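Exopolygalacturonate lyase (Vibrio vulnificus, PDB 5A29) probably cleaves pectate chains by beta-elimination, as a family 2 polysaccharide lyase that binds a manganese ion. Local coordinates at residues R308-F313 and I320-N325; S297-N302 and A394-Y399; D75-T80 and F135-T140; V69-P74 and G547-E552. One frame throughout, in Å; residues are numbered along the deposited sequence.

Interaction 1: residues R308-F313 and I320-N325; sequences RAARQF and IAREGN. With SRT (S,R meso-tartaric acid), chain Q.
Arg308, in the first turn of helix 308-317, lines a pocket occupied by meso-tartaric acid, and Glu323, in the loop after that helix, pairs with it. The guanidinium grips the carboxylate side-on in a two-pronged salt bridge: Arg308 NE reaches Glu323 OE2 at 2.7 Å and Arg308 NH2 reaches Glu323 OE1 at 3.0 Å. Both acceptors lie close to the guanidinium plane, yet the two flat groups are turned 47° apart. Glu323 OE2 also takes the backbone N-H of Arg308 at 2.8 Å in an almost straight bond, so this oxygen accepts twice from one face. Bends at chi2 (81°) and chi3 (57°) bring the guanidinium edge alongside the carboxylate and its NH1/NH2 end to the tartrate, where Arg308 NH2 meets O3 at 2.8 Å and NH1 makes a longer bond to the same hydroxyl. Glu323 is thus a second-shell residue that probably holds Arg308 in place. Further along the helix, Ala321 CB packs on Phe313 CB at 3.7 Å, while the methyl of Ala309 lies against the Arg322-Glu323 peptide. Asp307 accepts from the backbone N of both Ala310 and Glu323. Strand 287-288 touches Arg322 and Glu323, and Tyr398 makes a cation-pi contact with Arg308.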
loop_
_atom_site.group_PDB
_atom_site.type_symbol
_atom_site.label_atom_id
_atom_site.label_comp_id
_atom_site.label_asym_id
_atom_site.label_seq_id
_atom_site.Cartn_x
_atom_site.Cartn_y
_atom_site.Cartn_z
ATOM N N ARG A 308 5.562 10.614 -20.854
ATOM C CA ARG A 308 6.367 9.394 -21.203
ATOM C C ARG A 308 5.597 8.381 -21.996
ATOM O O ARG A 308 6.174 7.647 -22.825
ATOM C CB ARG A 308 6.874 8.760 -19.914
ATOM C CG ARG A 308 8.170 9.403 -19.406
ATOM C CD ARG A 308 8.046 10.716 -18.617
ATOM N NE ARG A 308 7.164 10.580 -17.428
ATOM C CZ ARG A 308 7.586 10.376 -16.179
ATOM N NH1 ARG A 308 8.877 10.191 -15.893
ATOM N NH2 ARG A 308 6.701 10.332 -15.177
ATOM N N ALA A 309 4.273 8.324 -21.787
ATOM C CA ALA A 309 3.495 7.413 -22.568
ATOM C C ALA A 309 3.414 7.944 -24.005
ATOM O O ALA A 309 3.390 7.161 -24.979
ATOM C CB ALA A 309 2.058 7.233 -21.983
ATOM N N ALA A 310 3.253 9.262 -24.158
ATOM C CA ALA A 310 3.095 9.842 -25.527
ATOM C C ALA A 310 4.412 9.562 -26.274
ATOM O O ALA A 310 4.377 9.193 -27.428
ATOM C CB ALA A 310 2.869 11.380 -25.435
ATOM N N ARG A 311 5.547 9.676 -25.586
ATOM C CA ARG A 311 6.835 9.325 -26.190
ATOM C C ARG A 311 6.937 7.889 -26.631
ATOM O O ARG A 311 7.278 7.604 -27.787
ATOM C CB ARG A 311 7.997 9.666 -25.300
ATOM C CG ARG A 311 8.250 11.190 -25.193
ATOM C CD ARG A 311 9.344 11.527 -24.183
ATOM N NE ARG A 311 10.661 11.017 -24.618
ATOM C CZ ARG A 311 11.708 10.804 -23.816
ATOM N NH1 ARG A 311 11.696 11.104 -22.493
ATOM N NH2 ARG A 311 12.831 10.345 -24.345
ATOM N N GLN A 312 6.600 6.958 -25.734
ATOM C CA GLN A 312 6.790 5.515 -26.076
ATOM C C GLN A 312 5.720 4.890 -26.918
ATOM O O GLN A 312 6.035 4.034 -27.748
ATOM C CB GLN A 312 6.999 4.701 -24.767
ATOM C CG GLN A 312 7.364 3.187 -25.032
ATOM C CD GLN A 312 7.968 2.620 -23.783
ATOM O OE1 GLN A 312 7.725 3.152 -22.716
ATOM N NE2 GLN A 312 8.851 1.619 -23.900
ATOM N N PHE A 313 4.441 5.300 -26.734
ATOM C CA PHE A 313 3.297 4.703 -27.399
ATOM C C PHE A 313 2.561 5.610 -28.400
ATOM O O PHE A 313 1.774 5.107 -29.203
ATOM C CB PHE A 313 2.260 4.245 -26.345
ATOM C CG PHE A 313 2.797 3.166 -25.392
ATOM C CD1 PHE A 313 2.911 1.845 -25.839
ATOM C CD2 PHE A 313 3.156 3.485 -24.095
ATOM C CE1 PHE A 313 3.343 0.826 -24.964
ATOM C CE2 PHE A 313 3.623 2.478 -23.224
ATOM C CZ PHE A 313 3.726 1.167 -23.682
ATOM N N ILE A 320 -4.807 8.518 -26.786
ATOM C CA ILE A 320 -4.961 7.670 -25.528
ATOM C C ILE A 320 -3.598 7.564 -24.799
ATOM O O ILE A 320 -3.557 7.361 -23.574
ATOM C CB ILE A 320 -5.643 6.316 -25.808
ATOM C CG1 ILE A 320 -6.114 5.630 -24.477
ATOM C CG2 ILE A 320 -4.695 5.368 -26.569
ATOM C CD1 ILE A 320 -7.165 6.440 -23.693
ATOM N N ALA A 321 -2.468 7.693 -25.539
ATOM C CA ALA A 321 -1.152 7.449 -24.928
ATOM C C ALA A 321 -0.725 8.662 -24.111
ATOM O O ALA A 321 0.119 9.462 -24.561
ATOM C CB ALA A 321 -0.062 7.106 -25.998
ATOM N N ARG A 322 -1.265 8.781 -22.886
ATOM C CA ARG A 322 -0.817 9.753 -21.920
ATOM C C ARG A 322 -0.720 8.973 -20.613
ATOM O O ARG A 322 -1.457 8.000 -20.427
ATOM C CB ARG A 322 -1.844 10.919 -21.758
ATOM C CG ARG A 322 -1.990 11.790 -23.056
ATOM C CD ARG A 322 -0.661 12.482 -23.432
ATOM N NE ARG A 322 -0.841 13.342 -24.626
ATOM C CZ ARG A 322 -0.911 12.944 -25.900
ATOM N NH1 ARG A 322 -0.710 11.673 -26.287
ATOM N NH2 ARG A 322 -1.159 13.872 -26.846
ATOM N N GLU A 323 0.082 9.458 -19.706
ATOM C CA GLU A 323 0.470 8.619 -18.509
ATOM C C GLU A 323 -0.712 8.150 -17.671
ATOM O O GLU A 323 -0.700 7.007 -17.125
ATOM C CB GLU A 323 1.467 9.365 -17.629
ATOM C CG GLU A 323 2.821 9.509 -18.355
ATOM C CD GLU A 323 3.822 10.339 -17.578
ATOM O OE1 GLU A 323 3.895 10.254 -16.294
ATOM O OE2 GLU A 323 4.627 11.050 -18.222
ATOM N N GLY A 324 -1.701 9.042 -17.494
ATOM C CA GLY A 324 -2.872 8.648 -16.650
ATOM C C GLY A 324 -3.694 7.547 -17.245
ATOM O O GLY A 324 -4.390 6.834 -16.518
ATOM N N ASN A 325 -3.633 7.357 -18.563
ATOM C CA ASN A 325 -4.416 6.324 -19.208
ATOM C C ASN A 325 -3.729 4.961 -19.275
ATOM O O ASN A 325 -4.384 3.985 -19.674
ATOM C CB ASN A 325 -4.815 6.725 -20.638
ATOM C CG ASN A 325 -5.588 8.047 -20.637
ATOM O OD1 ASN A 325 -6.614 8.158 -19.953
ATOM N ND2 ASN A 325 -5.084 9.040 -21.360
HETATM O O1 SRT Q . 9.266 13.462 -12.914
HETATM O O11 SRT Q . 10.854 12.258 -13.945
HETATM C C1 SRT Q . 9.952 12.409 -13.104
HETATM C C2 SRT Q . 9.782 11.142 -12.299
HETATM O O2 SRT Q . 10.929 10.857 -11.514
HETATM C C3 SRT Q . 8.463 10.788 -11.684
HETATM O O3 SRT Q . 8.193 9.931 -12.783
HETATM C C4 SRT Q . 8.643 9.887 -10.437
HETATM O O4 SRT Q . 8.559 8.646 -10.635
HETATM O O41 SRT Q . 8.892 10.433 -9.305
#

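Interaction 2: residues S297-N302 and A394-Y399; sequences SDKDTN and ARDGYY. With SRT (S,R meso-tartaric acid), chain Q.
Around Lys299 and Gly397, whose CA atoms come within 5.1 Å, two irregular loops lie against each other without a direct hydrogen bond; the closest backbone approach is a CA-H...O contact of 3.5 Å from Gly397 CA to Asp298 O. A water bridges the two loops, donating to Asp298 OD2 at 2.7 Å and accepting from the backbone N of Asp396. Beside it, the CB atoms of Asp298 and Asp396 pack together at 3.9 Å. The extended chain of Lys299 crosses Asp396 with its methylenes, Lys299 CE standing 3.2 Å from Asp396 OD2; the ammonium itself is too far off for a salt bridge, and Asp396 OD1 is taken by the backbone N of Lys402. Residues 297-300 make a type I beta turn, reinforced by an ST turn in which Ser297 OG accepts from Lys299 N. Just after the turn, Thr301 crosses Tyr398 at about a right angle. With chi1 at 53°, CG2 of Thr301 sits anti to the carbonyl carbon and presses on the backbone N of Tyr398 at 3.3 Å, while Thr301 OG1 lies at the edge of the tyrosine ring. Both hydroxyls are hydrogen-bonded to polar side chains of the bound peptide. Tyr398, its ring anti to the backbone N (chi1 -174°), extends into the tartrate pocket, where its OH receives a weak bond of 3.4 Å from O3 of the ligand.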
loop_
_atom_site.group_PDB
_atom_site.type_symbol
_atom_site.label_atom_id
_atom_site.label_comp_id
_atom_site.label_asym_id
_atom_site.label_seq_id
_atom_site.Cartn_x
_atom_site.Cartn_y
_atom_site.Cartn_z
ATOM N N SER A 297 18.312 10.016 -24.958
ATOM C CA SER A 297 17.885 8.970 -25.862
ATOM C C SER A 297 16.450 8.607 -25.421
ATOM O O SER A 297 15.972 9.177 -24.428
ATOM C CB SER A 297 18.770 7.684 -25.651
ATOM O OG SER A 297 18.496 7.146 -24.350
ATOM N N ASP A 298 15.854 7.596 -26.055
ATOM C CA ASP A 298 14.541 7.061 -25.627
ATOM C C ASP A 298 14.533 6.548 -24.142
ATOM O O ASP A 298 13.482 6.507 -23.465
ATOM C CB ASP A 298 14.117 5.953 -26.519
ATOM C CG ASP A 298 13.703 6.407 -27.891
ATOM O OD1 ASP A 298 13.498 7.631 -28.128
ATOM O OD2 ASP A 298 13.560 5.501 -28.756
ATOM N N LYS A 299 15.698 6.163 -23.637
ATOM C CA LYS A 299 15.802 5.679 -22.255
ATOM C C LYS A 299 15.913 6.784 -21.265
ATOM O O LYS A 299 15.773 6.546 -20.073
ATOM C CB LYS A 299 17.011 4.752 -22.067
ATOM C CG LYS A 299 16.972 3.516 -22.954
ATOM C CD LYS A 299 18.174 2.621 -22.582
ATOM C CE LYS A 299 18.469 1.655 -23.716
ATOM N NZ LYS A 299 19.674 0.842 -23.418
ATOM N N ASP A 300 16.039 8.032 -21.723
ATOM C CA ASP A 300 16.134 9.152 -20.764
ATOM C C ASP A 300 14.687 9.609 -20.512
ATOM O O ASP A 300 14.111 10.251 -21.358
ATOM C CB ASP A 300 17.005 10.277 -21.399
ATOM C CG ASP A 300 17.161 11.504 -20.522
ATOM O OD1 ASP A 300 16.590 11.587 -19.385
ATOM O OD2 ASP A 300 17.885 12.425 -21.010
ATOM N N THR A 301 14.095 9.226 -19.365
ATOM C CA THR A 301 12.617 9.267 -19.206
ATOM C C THR A 301 12.242 10.288 -18.163
ATOM O O THR A 301 11.139 10.248 -17.605
ATOM C CB THR A 301 12.081 7.868 -18.815
ATOM O OG1 THR A 301 12.819 7.445 -17.663
ATOM C CG2 THR A 301 12.197 6.886 -20.001
ATOM N N ASN A 302 13.148 11.250 -17.904
ATOM C CA ASN A 302 12.817 12.382 -17.020
ATOM C C ASN A 302 11.522 13.069 -17.523
ATOM O O ASN A 302 11.345 13.262 -18.716
ATOM C CB ASN A 302 13.989 13.341 -17.020
ATOM C CG ASN A 302 13.903 14.396 -15.941
ATOM O OD1 ASN A 302 12.889 15.080 -15.750
ATOM N ND2 ASN A 302 15.016 14.600 -15.284
ATOM N N ALA A 394 7.561 -1.192 -29.138
ATOM C CA ALA A 394 8.210 -0.744 -30.409
ATOM C C ALA A 394 9.504 -0.006 -30.201
ATOM O O ALA A 394 10.346 -0.003 -31.088
ATOM C CB ALA A 394 7.214 0.087 -31.266
ATOM N N ARG A 395 9.717 0.604 -29.031
ATOM C CA ARG A 395 10.902 1.360 -28.739
ATOM C C ARG A 395 11.090 1.400 -27.243
ATOM O O ARG A 395 10.150 1.105 -26.513
ATOM C CB ARG A 395 10.751 2.845 -29.253
ATOM C CG ARG A 395 9.552 3.641 -28.651
ATOM C CD ARG A 395 9.268 4.978 -29.430
ATOM N NE ARG A 395 8.939 4.713 -30.842
ATOM C CZ ARG A 395 7.776 4.287 -31.284
ATOM N NH1 ARG A 395 6.764 3.980 -30.437
ATOM N NH2 ARG A 395 7.621 4.057 -32.571
ATOM N N ASP A 396 12.273 1.790 -26.795
ATOM C CA ASP A 396 12.530 1.938 -25.378
ATOM C C ASP A 396 11.722 3.101 -24.809
ATOM O O ASP A 396 11.355 4.037 -25.547
ATOM C CB ASP A 396 13.978 2.295 -25.095
ATOM C CG ASP A 396 15.005 1.231 -25.578
ATOM O OD1 ASP A 396 14.763 0.014 -25.441
ATOM O OD2 ASP A 396 16.118 1.659 -25.955
ATOM N N GLY A 397 11.537 3.082 -23.487
ATOM C CA GLY A 397 10.926 4.235 -22.801
ATOM C C GLY A 397 10.657 3.835 -21.355
ATOM O O GLY A 397 11.171 2.837 -20.817
ATOM N N TYR A 398 9.829 4.655 -20.736
ATOM C CA TYR A 398 9.545 4.568 -19.332
ATOM C C TYR A 398 8.858 3.235 -19.011
ATOM O O TYR A 398 8.992 2.790 -17.910
ATOM C CB TYR A 398 8.570 5.732 -19.012
ATOM C CG TYR A 398 8.224 5.953 -17.563
ATOM C CD1 TYR A 398 9.191 6.326 -16.632
ATOM C CD2 TYR A 398 6.882 5.941 -17.173
ATOM C CE1 TYR A 398 8.872 6.614 -15.326
ATOM C CE2 TYR A 398 6.535 6.260 -15.861
ATOM C CZ TYR A 398 7.531 6.552 -14.941
ATOM O OH TYR A 398 7.187 6.855 -13.656
ATOM N N TYR A 399 8.108 2.655 -19.930
ATOM C CA TYR A 399 7.329 1.460 -19.563
ATOM C C TYR A 399 8.125 0.200 -19.925
ATOM O O TYR A 399 7.651 -0.890 -19.696
ATOM C CB TYR A 399 5.980 1.447 -20.242
ATOM C CG TYR A 399 5.197 2.682 -19.799
ATOM C CD1 TYR A 399 4.414 2.639 -18.639
ATOM C CD2 TYR A 399 5.302 3.917 -20.508
ATOM C CE1 TYR A 399 3.716 3.768 -18.171
ATOM C CE2 TYR A 399 4.586 5.021 -20.083
ATOM C CZ TYR A 399 3.778 4.943 -18.912
ATOM O OH TYR A 399 3.097 6.071 -18.429
HETATM O O1 SRT Q . 9.266 13.462 -12.914
HETATM O O11 SRT Q . 10.854 12.258 -13.945
HETATM C C1 SRT Q . 9.952 12.409 -13.104
HETATM C C2 SRT Q . 9.782 11.142 -12.299
HETATM O O2 SRT Q . 10.929 10.857 -11.514
HETATM C C3 SRT Q . 8.463 10.788 -11.684
HETATM O O3 SRT Q . 8.193 9.931 -12.783
HETATM C C4 SRT Q . 8.643 9.887 -10.437
HETATM O O4 SRT Q . 8.559 8.646 -10.635
HETATM O O41 SRT Q . 8.892 10.433 -9.305
HETATM O O HOH W 1 14.253 2.917 -28.716
#

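Interaction 3: residues D75-T80 and F135-T140; sequences DGRTAT and FVNLDT
Thr80 is held to residues 135-140 through both its carbonyl and its hydroxyl. Thr80 O accepts the backbone N-H of Leu138 at 2.8 Å in a nearly straight bond. The hydroxyl OG1 of Thr80, beside the backbone N at chi1 -61°, donates to Asp139 OD2 at 2.8 Å from above the carboxylate plane; Asp139 OD1 is met by Ser49. The backbone N-H of Thr80 donates to a water 3.0 Å away, which in turn donates to Asn137 OD1 and Asp139 OD2. Asn137 OD1 thereby serves three donors, because the backbone N atoms of Asp139 and Thr140 also bind it, each at 3.1 Å. Asn137 ND2 donates to a second water at 2.7 Å, which passes a bond on to Thr78 O, and ND2 also has Glu144, outside the two segments, as partner; Glu144 pairs with Arg77 too. Apolar contact comes from Thr80 CG2, lying 3.6 Å from Leu138 CB, and from the methyl of Ala79 at the edge of the Phe135 ring. Two neighbouring strands of a four-stranded antiparallel sheet meet here, their short segments 78-80 and 135-137 running at 103° to each other, with an Asx turn at Asn137 where strand 135-137 ends.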
loop_
_atom_site.group_PDB
_atom_site.type_symbol
_atom_site.label_atom_id
_atom_site.label_comp_id
_atom_site.label_asym_id
_atom_site.label_seq_id
_atom_site.Cartn_x
_atom_site.Cartn_y
_atom_site.Cartn_z
ATOM N N ASP A 75 30.940 2.853 1.686
ATOM C CA ASP A 75 32.272 2.898 2.313
ATOM C C ASP A 75 32.433 1.721 3.285
ATOM O O ASP A 75 33.488 1.539 3.884
ATOM C CB ASP A 75 32.510 4.224 3.053
ATOM C CG ASP A 75 31.589 4.399 4.254
ATOM O OD1 ASP A 75 30.513 3.777 4.282
ATOM O OD2 ASP A 75 31.920 5.168 5.175
ATOM N N GLY A 76 31.369 0.957 3.464
ATOM C CA GLY A 76 31.422 -0.302 4.174
ATOM C C GLY A 76 30.921 -0.146 5.590
ATOM O O GLY A 76 30.744 -1.138 6.292
ATOM N N ARG A 77 30.676 1.088 6.012
ATOM C CA ARG A 77 30.011 1.330 7.289
ATOM C C ARG A 77 28.617 0.656 7.296
ATOM O O ARG A 77 27.954 0.553 6.245
ATOM C CB ARG A 77 29.830 2.814 7.541
ATOM C CG ARG A 77 29.306 3.148 8.923
ATOM C CD ARG A 77 29.223 4.633 9.241
ATOM N NE ARG A 77 28.121 5.348 8.589
ATOM C CZ ARG A 77 26.881 5.515 9.082
ATOM N NH1 ARG A 77 26.494 4.986 10.231
ATOM N NH2 ARG A 77 25.998 6.207 8.392
ATOM N N THR A 78 28.232 0.129 8.450
ATOM C CA THR A 78 26.919 -0.547 8.594
ATOM C C THR A 78 26.107 0.191 9.639
ATOM O O THR A 78 26.668 0.761 10.597
ATOM C CB THR A 78 27.015 -2.022 8.991
ATOM O OG1 THR A 78 27.681 -2.122 10.245
ATOM C CG2 THR A 78 27.732 -2.848 7.925
ATOM N N ALA A 79 24.796 0.294 9.389
ATOM C CA ALA A 79 23.909 0.886 10.378
ATOM C C ALA A 79 22.686 -0.024 10.551
ATOM O O ALA A 79 22.014 -0.374 9.587
ATOM C CB ALA A 79 23.491 2.305 10.001
ATOM N N THR A 80 22.432 -0.388 11.792
ATOM C CA THR A 80 21.278 -1.211 12.108
ATOM C C THR A 80 20.009 -0.382 11.899
ATOM O O THR A 80 19.888 0.701 12.473
ATOM C CB THR A 80 21.360 -1.667 13.585
ATOM O OG1 THR A 80 22.568 -2.440 13.720
ATOM C CG2 THR A 80 20.192 -2.593 13.892
ATOM N N PHE A 135 15.937 6.960 8.164
ATOM C CA PHE A 135 15.603 6.063 9.273
ATOM C C PHE A 135 16.512 6.348 10.479
ATOM O O PHE A 135 17.435 7.158 10.386
ATOM C CB PHE A 135 15.673 4.575 8.823
ATOM C CG PHE A 135 17.063 4.074 8.467
ATOM C CD1 PHE A 135 17.928 3.566 9.463
ATOM C CD2 PHE A 135 17.498 4.057 7.152
ATOM C CE1 PHE A 135 19.196 3.053 9.152
ATOM C CE2 PHE A 135 18.781 3.566 6.824
ATOM C CZ PHE A 135 19.634 3.070 7.818
ATOM N N VAL A 136 16.269 5.655 11.588
ATOM C CA VAL A 136 17.055 5.851 12.831
ATOM C C VAL A 136 18.051 4.675 13.010
ATOM O O VAL A 136 17.684 3.515 12.798
ATOM C CB VAL A 136 16.126 5.971 14.024
ATOM C CG1 VAL A 136 16.944 6.246 15.320
ATOM C CG2 VAL A 136 15.174 7.156 13.823
ATOM N N ASN A 137 19.332 4.977 13.271
ATOM C CA ASN A 137 20.329 3.954 13.630
ATOM C C ASN A 137 19.903 3.311 14.967
ATOM O O ASN A 137 19.821 3.996 16.005
ATOM C CB ASN A 137 21.754 4.580 13.760
ATOM C CG ASN A 137 22.854 3.518 13.835
ATOM O OD1 ASN A 137 22.782 2.589 14.650
ATOM N ND2 ASN A 137 23.827 3.602 12.939
ATOM N N LEU A 138 19.570 2.000 14.961
ATOM C CA LEU A 138 18.997 1.386 16.198
ATOM C C LEU A 138 20.030 1.371 17.392
ATOM O O LEU A 138 19.664 1.472 18.589
ATOM C CB LEU A 138 18.555 -0.084 15.897
ATOM C CG LEU A 138 17.784 -0.798 17.027
ATOM C CD1 LEU A 138 16.363 -0.303 17.231
ATOM C CD2 LEU A 138 17.725 -2.306 16.742
ATOM N N ASP A 139 21.301 1.286 17.033
ATOM C CA ASP A 139 22.395 1.186 18.030
ATOM C C ASP A 139 22.907 2.544 18.496
ATOM O O ASP A 139 23.376 2.655 19.614
ATOM C CB ASP A 139 23.560 0.433 17.439
ATOM C CG ASP A 139 23.198 -0.961 17.037
ATOM O OD1 ASP A 139 22.334 -1.584 17.694
ATOM O OD2 ASP A 139 23.748 -1.446 16.029
ATOM N N THR A 140 22.880 3.559 17.639
ATOM C CA THR A 140 23.457 4.867 18.045
ATOM C C THR A 140 22.411 5.947 18.219
ATOM O O THR A 140 22.666 6.950 18.867
ATOM C CB THR A 140 24.541 5.381 17.081
ATOM O OG1 THR A 140 23.969 5.602 15.796
ATOM C CG2 THR A 140 25.707 4.428 16.950
HETATM O O HOH W 2 26.354 2.539 13.033
HETATM O O HOH W 3 24.362 0.359 13.902
#

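Interaction 4: residues V69-P74 and G547-E552; sequences VEWIYP and GYIHGE
The side chain of Trp71 leaves its backbone toward residues 549-552 and meets one residue after another. At one corner, Trp71 CZ3 rests on Ile549 CG2 at 3.7 Å, the two side chains running antiparallel alongside each other. Further round, Trp71 CZ2 lies 3.8 Å from Gly551 C, which sits near the ring plane. At the pyrrole end, Trp71 NE1 donates to Glu552 O at 2.8 Å, a bent bond of 138° in which the acceptor is tilted from the indole plane and the donor stands above the carbonyl plane. Holding CG anti to the backbone N, chi1 at -167° carries the indole across to this carbonyl. Tyr73 lays a ring face over Trp71 CD1. Pro74 CG packs against Glu552 CB at 3.6 Å, while the bent chain of Glu552 takes its carboxylate to the backbone N of Asn148. The side chain of His550 starts away from the tryptophan, and its carbonyl accepts from ND1 of the manganese ligand His133; Tyr548 OH bonds to another ligand, Glu154. One polar bond in a largely apolar contact probably helps fix the rotation of the indole, and ties strand 70-72 to a segment in the second shell of the metal site.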
loop_
_atom_site.group_PDB
_atom_site.type_symbol
_atom_site.label_atom_id
_atom_site.label_comp_id
_atom_site.label_asym_id
_atom_site.label_seq_id
_atom_site.Cartn_x
_atom_site.Cartn_y
_atom_site.Cartn_z
ATOM N N VAL A 69 18.761 -6.408 11.248
ATOM C CA VAL A 69 19.394 -6.300 9.941
ATOM C C VAL A 69 20.068 -4.925 9.812
ATOM O O VAL A 69 19.795 -4.015 10.607
ATOM C CB VAL A 69 18.417 -6.536 8.790
ATOM C CG1 VAL A 69 17.910 -7.981 8.762
ATOM C CG2 VAL A 69 17.274 -5.494 8.867
ATOM N N GLU A 70 20.982 -4.814 8.835
ATOM C CA GLU A 70 21.828 -3.636 8.696
ATOM C C GLU A 70 21.787 -3.048 7.292
ATOM O O GLU A 70 21.839 -3.767 6.317
ATOM C CB GLU A 70 23.308 -4.050 8.979
ATOM C CG GLU A 70 23.528 -4.387 10.430
ATOM C CD GLU A 70 24.954 -4.872 10.708
ATOM O OE1 GLU A 70 25.671 -5.292 9.771
ATOM O OE2 GLU A 70 25.347 -4.806 11.872
ATOM N N TRP A 71 21.753 -1.721 7.203
ATOM C CA TRP A 71 22.096 -1.075 5.907
ATOM C C TRP A 71 23.622 -1.074 5.798
ATOM O O TRP A 71 24.287 -0.730 6.788
ATOM C CB TRP A 71 21.610 0.401 5.893
ATOM C CG TRP A 71 21.669 0.979 4.494
ATOM C CD1 TRP A 71 22.677 1.710 3.958
ATOM C CD2 TRP A 71 20.681 0.809 3.447
ATOM N NE1 TRP A 71 22.398 2.000 2.621
ATOM C CE2 TRP A 71 21.171 1.477 2.295
ATOM C CE3 TRP A 71 19.424 0.161 3.384
ATOM C CZ2 TRP A 71 20.466 1.532 1.100
ATOM C CZ3 TRP A 71 18.700 0.220 2.177
ATOM C CH2 TRP A 71 19.217 0.917 1.060
ATOM N N ILE A 72 24.148 -1.450 4.631
ATOM C CA ILE A 72 25.576 -1.365 4.363
ATOM C C ILE A 72 25.839 -0.217 3.387
ATOM O O ILE A 72 25.406 -0.272 2.231
ATOM C CB ILE A 72 26.092 -2.662 3.744
ATOM C CG1 ILE A 72 25.884 -3.804 4.758
ATOM C CG2 ILE A 72 27.598 -2.530 3.398
ATOM C CD1 ILE A 72 26.101 -5.165 4.126
ATOM N N TYR A 73 26.555 0.802 3.846
ATOM C CA TYR A 73 26.940 1.917 2.960
ATOM C C TYR A 73 28.071 1.624 1.965
ATOM O O TYR A 73 28.805 0.665 2.145
ATOM C CB TYR A 73 27.312 3.129 3.791
ATOM C CG TYR A 73 26.119 3.701 4.465
ATOM C CD1 TYR A 73 25.341 4.671 3.826
ATOM C CD2 TYR A 73 25.775 3.321 5.757
ATOM C CE1 TYR A 73 24.275 5.266 4.471
ATOM C CE2 TYR A 73 24.680 3.890 6.403
ATOM C CZ TYR A 73 23.923 4.838 5.722
ATOM O OH TYR A 73 22.857 5.430 6.327
ATOM N N PRO A 74 28.201 2.447 0.897
ATOM C CA PRO A 74 29.282 2.125 -0.036
ATOM C C PRO A 74 30.698 2.072 0.635
ATOM O O PRO A 74 31.537 1.311 0.174
ATOM C CB PRO A 74 29.161 3.232 -1.116
ATOM C CG PRO A 74 27.691 3.607 -1.093
ATOM C CD PRO A 74 27.330 3.535 0.389
ATOM N N GLY A 547 6.193 -0.632 3.303
ATOM C CA GLY A 547 7.337 0.301 3.313
ATOM C C GLY A 547 8.554 -0.321 2.637
ATOM O O GLY A 547 8.494 -1.471 2.172
ATOM N N TYR A 548 9.617 0.487 2.462
ATOM C CA TYR A 548 10.864 0.057 1.797
ATOM C C TYR A 548 11.875 1.189 2.136
ATOM O O TYR A 548 11.480 2.253 2.715
ATOM C CB TYR A 548 10.749 -0.117 0.258
ATOM C CG TYR A 548 10.393 1.194 -0.408
ATOM C CD1 TYR A 548 9.047 1.589 -0.494
ATOM C CD2 TYR A 548 11.401 2.131 -0.797
ATOM C CE1 TYR A 548 8.678 2.822 -1.022
ATOM C CE2 TYR A 548 11.040 3.397 -1.285
ATOM C CZ TYR A 548 9.676 3.729 -1.407
ATOM O OH TYR A 548 9.281 4.952 -1.955
ATOM N N ILE A 549 13.163 0.915 1.862
ATOM C CA ILE A 549 14.222 1.916 2.028
ATOM C C ILE A 549 14.989 1.889 0.724
ATOM O O ILE A 549 15.273 0.814 0.193
ATOM C CB ILE A 549 15.154 1.577 3.236
ATOM C CG1 ILE A 549 14.265 1.435 4.484
ATOM C CG2 ILE A 549 16.246 2.667 3.460
ATOM C CD1 ILE A 549 15.010 1.115 5.777
ATOM N N HIS A 550 15.325 3.082 0.221
ATOM C CA HIS A 550 15.943 3.205 -1.070
ATOM C C HIS A 550 17.198 4.111 -0.922
ATOM O O HIS A 550 17.098 5.226 -0.396
ATOM C CB HIS A 550 14.954 3.880 -2.007
ATOM C CG HIS A 550 15.432 3.968 -3.416
ATOM N ND1 HIS A 550 15.070 5.006 -4.265
ATOM C CD2 HIS A 550 16.269 3.173 -4.122
ATOM C CE1 HIS A 550 15.661 4.829 -5.435
ATOM N NE2 HIS A 550 16.389 3.720 -5.380
ATOM N N GLY A 551 18.333 3.632 -1.396
ATOM C CA GLY A 551 19.568 4.458 -1.409
ATOM C C GLY A 551 20.690 3.634 -2.003
ATOM O O GLY A 551 20.447 2.742 -2.837
ATOM N N GLU A 552 21.931 3.930 -1.591
ATOM C CA GLU A 552 23.092 3.168 -2.100
ATOM C C GLU A 552 23.434 2.076 -1.069
ATOM O O GLU A 552 23.656 2.367 0.106
ATOM C CB GLU A 552 24.344 4.085 -2.307
ATOM C CG GLU A 552 24.190 5.183 -3.372
ATOM C CD GLU A 552 23.510 6.478 -2.870
ATOM O OE1 GLU A 552 23.745 6.952 -1.712
ATOM O OE2 GLU A 552 22.734 7.063 -3.671
#

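The four contacts form two touching pairs. Interactions 1 and 2 have centres 11 Å apart and share one tartrate: Gln312 O is probably hydrogen-bonded to Arg395 NH1, and Arg311 NH1 to Asp300 O. Interactions 3 and 4, 9 Å apart by centres, meet within one sheet, where strands 70-72 and 78-82 are neighbours. Between the pairs the nearest atoms are about 12 Å apart for interactions 2 and 4, and about 14 Å for 1 and 4. Manganese lies closest to interaction 4, about 4 Å from the side chain of His550, against about 13 Å from those of Arg308 and Phe135. Along the chain, interaction 4 closes a loop enclosing the other three.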